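Local coordinates for extracellular haem-binding protein (Streptomyces reticuli, PDB 3FPW) that binds and degrades haem outside the cell and, as an oligomer, interacts with its cognate two-component sensor kinase, at residues A[115-124]-A[164-172]. Residues are numbered along the deposited sequence; the frame is centred on the assembly and turned at random.
Sequences SAERKAFTAV and PVAGIGVAG. With PO4 (phosphate ion), chain D; PO4 (phosphate ion), chain E; PO4 (phosphate ion), chain G.
Ala-120 and Gly-169 form the closest CA pair, 4.1 Å apart, where helix 112-126 lies almost directly on strand 163-171. Gly-169 CA makes a C-H...O contact with Ala-116 O (3.5 Å), an oxygen already taken by Ala-120 N within the helix. A CB on Gly-169 or Gly-167 would run into the helix carbonyls of Ala-116 and Ala-120 respectively. Ala-120 CB lies against the Gly-167 to Gly-169 backbone, 3.4 Å from Gly-167 O. Farther along, Val-124 presses CG2, anti to its own N, over the backbone of Ala-166, 3.4 Å from its C. The short segments run roughly antiparallel, at 147°. The strand belongs to a four-stranded antiparallel sheet sandwiched between helices, as expected of the GAF-like HbpS family: this helix packs on one face, while Ile-168 and Val-170 turn to helix 176-187 on the other. At the other end of the contact, the extended chain of Lys-119 hydrogen-bonds through NZ to Val-170 O (3.0 Å), in the plane of that carbonyl. The same ammonium binds O3 of the chain D phosphate (2.7 Å) and forms a salt bridge with Asp-179; Gly-172 N holds O1 of that ion. In contrast to this close-packed glycine side, the partly exposed Arg-118 points away from the strand, beside Pro-147 of a neighbouring subunit, and its guanidinium edge grips two further phosphates, probably from the crystallisation liquor: NE binds O2 of the chain E ion at 3.0 Å, and NH1 and NH2 share the chain G ion. A leucine here would take away all three N-H donors and would probably leave the two anions more weakly held.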
loop_
_atom_site.group_PDB
_atom_site.type_symbol
_atom_site.label_atom_id
_atom_site.label_comp_id
_atom_site.label_asym_id
_atom_site.label_seq_id
_atom_site.Cartn_x
_atom_site.Cartn_y
_atom_site.Cartn_z
ATOM N N SER A 115 -3.140 0.768 -16.378
ATOM C CA SER A 115 -3.990 1.732 -17.060
ATOM C C SER A 115 -5.207 1.017 -17.643
ATOM O O SER A 115 -6.320 1.482 -17.485
ATOM C CB SER A 115 -3.210 2.453 -18.162
ATOM O OG SER A 115 -4.021 3.402 -18.846
ATOM N N ALA A 116 -4.989 -0.114 -18.310
ATOM C CA ALA A 116 -6.085 -0.867 -18.922
ATOM C C ALA A 116 -7.062 -1.363 -17.852
ATOM O O ALA A 116 -8.291 -1.220 -17.996
ATOM C CB ALA A 116 -5.551 -2.026 -19.706
ATOM N N GLU A 117 -6.514 -1.881 -16.752
ATOM C CA GLU A 117 -7.354 -2.351 -15.655
ATOM C C GLU A 117 -8.234 -1.248 -15.097
ATOM O O GLU A 117 -9.442 -1.440 -14.891
ATOM C CB GLU A 117 -6.488 -2.901 -14.529
ATOM C CG GLU A 117 -6.152 -4.343 -14.609
ATOM C CD GLU A 117 -5.650 -4.846 -13.260
ATOM O OE1 GLU A 117 -4.657 -4.258 -12.782
ATOM O OE2 GLU A 117 -6.253 -5.785 -12.673
ATOM N N ARG A 118 -7.641 -0.088 -14.839
ATOM C CA ARG A 118 -8.400 1.006 -14.251
ATOM C C ARG A 118 -9.441 1.557 -15.205
ATOM O O ARG A 118 -10.527 1.929 -14.766
ATOM C CB ARG A 118 -7.476 2.098 -13.739
ATOM C CG ARG A 118 -6.654 1.598 -12.583
ATOM C CD ARG A 118 -5.800 2.709 -11.997
ATOM N NE ARG A 118 -5.275 2.281 -10.704
ATOM C CZ ARG A 118 -5.439 2.951 -9.576
ATOM N NH1 ARG A 118 -6.070 4.134 -9.570
ATOM N NH2 ARG A 118 -4.931 2.455 -8.458
ATOM N N LYS A 119 -9.104 1.640 -16.493
ATOM C CA LYS A 119 -10.104 2.075 -17.465
ATOM C C LYS A 119 -11.308 1.146 -17.496
ATOM O O LYS A 119 -12.442 1.611 -17.561
ATOM C CB LYS A 119 -9.527 2.176 -18.880
ATOM C CG LYS A 119 -8.505 3.290 -19.010
ATOM C CD LYS A 119 -8.047 3.371 -20.445
ATOM C CE LYS A 119 -6.795 4.224 -20.617
ATOM N NZ LYS A 119 -6.295 4.186 -22.042
ATOM N N ALA A 120 -11.056 -0.157 -17.508
ATOM C CA ALA A 120 -12.145 -1.124 -17.493
ATOM C C ALA A 120 -13.036 -0.970 -16.238
ATOM O O ALA A 120 -14.278 -1.012 -16.328
ATOM C CB ALA A 120 -11.573 -2.553 -17.593
ATOM N N PHE A 121 -12.402 -0.836 -15.082
ATOM C CA PHE A 121 -13.126 -0.654 -13.833
ATOM C C PHE A 121 -13.992 0.617 -13.923
ATOM O O PHE A 121 -15.125 0.662 -13.451
ATOM C CB PHE A 121 -12.074 -0.493 -12.711
ATOM C CG PHE A 121 -12.659 -0.266 -11.336
ATOM C CD1 PHE A 121 -12.787 1.023 -10.807
ATOM C CD2 PHE A 121 -13.063 -1.347 -10.558
ATOM C CE1 PHE A 121 -13.329 1.228 -9.528
ATOM C CE2 PHE A 121 -13.580 -1.139 -9.275
ATOM C CZ PHE A 121 -13.721 0.140 -8.776
ATOM N N THR A 122 -13.449 1.666 -14.532
ATOM C CA THR A 122 -14.140 2.949 -14.560
ATOM C C THR A 122 -15.351 2.880 -15.474
ATOM O O THR A 122 -16.451 3.362 -15.132
ATOM C CB THR A 122 -13.179 4.050 -14.987
ATOM O OG1 THR A 122 -12.100 4.066 -14.044
ATOM C CG2 THR A 122 -13.870 5.399 -14.987
ATOM N N ALA A 123 -15.160 2.261 -16.637
ATOM C CA ALA A 123 -16.256 2.092 -17.582
ATOM C C ALA A 123 -17.423 1.280 -17.000
ATOM O O ALA A 123 -18.603 1.633 -17.206
ATOM C CB ALA A 123 -15.756 1.431 -18.856
ATOM N N VAL A 124 -17.124 0.196 -16.285
ATOM C CA VAL A 124 -18.185 -0.652 -15.758
ATOM C C VAL A 124 -18.854 -0.017 -14.544
ATOM O O VAL A 124 -20.019 -0.266 -14.276
ATOM C CB VAL A 124 -17.732 -2.104 -15.444
ATOM C CG1 VAL A 124 -16.945 -2.153 -14.165
ATOM C CG2 VAL A 124 -18.973 -3.026 -15.341
ATOM N N PRO A 164 -24.959 -2.872 -16.626
ATOM C CA PRO A 164 -23.536 -3.146 -16.909
ATOM C C PRO A 164 -23.073 -4.449 -16.269
ATOM O O PRO A 164 -23.396 -4.692 -15.092
ATOM C CB PRO A 164 -22.809 -1.931 -16.266
ATOM C CG PRO A 164 -23.772 -1.403 -15.249
ATOM C CD PRO A 164 -25.155 -1.655 -15.825
ATOM N N VAL A 165 -22.341 -5.285 -17.008
ATOM C CA VAL A 165 -21.794 -6.527 -16.428
ATOM C C VAL A 165 -20.269 -6.604 -16.482
ATOM O O VAL A 165 -19.652 -7.339 -15.710
ATOM C CB VAL A 165 -22.412 -7.814 -17.039
ATOM C CG1 VAL A 165 -23.909 -7.928 -16.697
ATOM C CG2 VAL A 165 -22.188 -7.836 -18.542
ATOM N N ALA A 166 -19.660 -5.851 -17.387
ATOM C CA ALA A 166 -18.210 -5.861 -17.492
ATOM C C ALA A 166 -17.731 -4.570 -18.142
ATOM O O ALA A 166 -18.503 -3.860 -18.793
ATOM C CB ALA A 166 -17.746 -7.063 -18.313
ATOM N N GLY A 167 -16.457 -4.279 -17.959
ATOM C CA GLY A 167 -15.807 -3.219 -18.739
ATOM C C GLY A 167 -14.611 -3.825 -19.430
ATOM O O GLY A 167 -13.946 -4.695 -18.872
ATOM N N ILE A 168 -14.315 -3.362 -20.647
ATOM C CA ILE A 168 -13.103 -3.746 -21.351
ATOM C C ILE A 168 -12.234 -2.498 -21.457
ATOM O O ILE A 168 -12.721 -1.444 -21.893
ATOM C CB ILE A 168 -13.421 -4.247 -22.760
ATOM C CG1 ILE A 168 -14.339 -5.463 -22.675
ATOM C CG2 ILE A 168 -12.119 -4.578 -23.485
ATOM C CD1 ILE A 168 -14.882 -5.935 -24.028
ATOM N N GLY A 169 -10.988 -2.604 -21.003
ATOM C CA GLY A 169 -10.062 -1.475 -21.006
ATOM C C GLY A 169 -8.805 -1.782 -21.796
ATOM O O GLY A 169 -8.310 -2.889 -21.764
ATOM N N VAL A 170 -8.312 -0.795 -22.550
ATOM C CA VAL A 170 -7.131 -0.970 -23.394
ATOM C C VAL A 170 -6.235 0.201 -23.171
ATOM O O VAL A 170 -6.713 1.339 -23.031
ATOM C CB VAL A 170 -7.508 -1.025 -24.888
ATOM C CG1 VAL A 170 -6.250 -1.118 -25.794
ATOM C CG2 VAL A 170 -8.399 -2.225 -25.121
ATOM N N ALA A 171 -4.948 -0.065 -23.108
ATOM C CA ALA A 171 -3.994 1.036 -22.969
ATOM C C ALA A 171 -2.714 0.708 -23.708
ATOM O O ALA A 171 -2.421 -0.466 -23.927
ATOM C CB ALA A 171 -3.711 1.278 -21.462
ATOM N N GLY A 172 -1.979 1.726 -24.164
ATOM C CA GLY A 172 -0.707 1.463 -24.845
ATOM C C GLY A 172 -0.643 2.001 -26.262
ATOM O O GLY A 172 0.445 2.091 -26.830
HETATM P P PO4 D . -2.486 4.891 -22.124
HETATM O O1 PO4 D . -2.748 4.176 -23.445
HETATM O O2 PO4 D . -1.896 6.235 -22.471
HETATM O O3 PO4 D . -3.828 5.110 -21.503
HETATM O O4 PO4 D . -1.573 4.167 -21.108
HETATM P P PO4 E . -5.361 -1.416 -10.178
HETATM O O1 PO4 E . -5.938 -2.256 -11.294
HETATM O O2 PO4 E . -4.264 -0.504 -10.702
HETATM O O3 PO4 E . -6.455 -0.566 -9.567
HETATM O O4 PO4 E . -4.789 -2.346 -9.126
HETATM P P PO4 G . -6.019 4.066 -5.795
HETATM O O1 PO4 G . -6.712 4.855 -6.887
HETATM O O2 PO4 G . -4.519 4.118 -5.984
HETATM O O3 PO4 G . -6.392 4.673 -4.461
HETATM O O4 PO4 G . -6.471 2.623 -5.832
#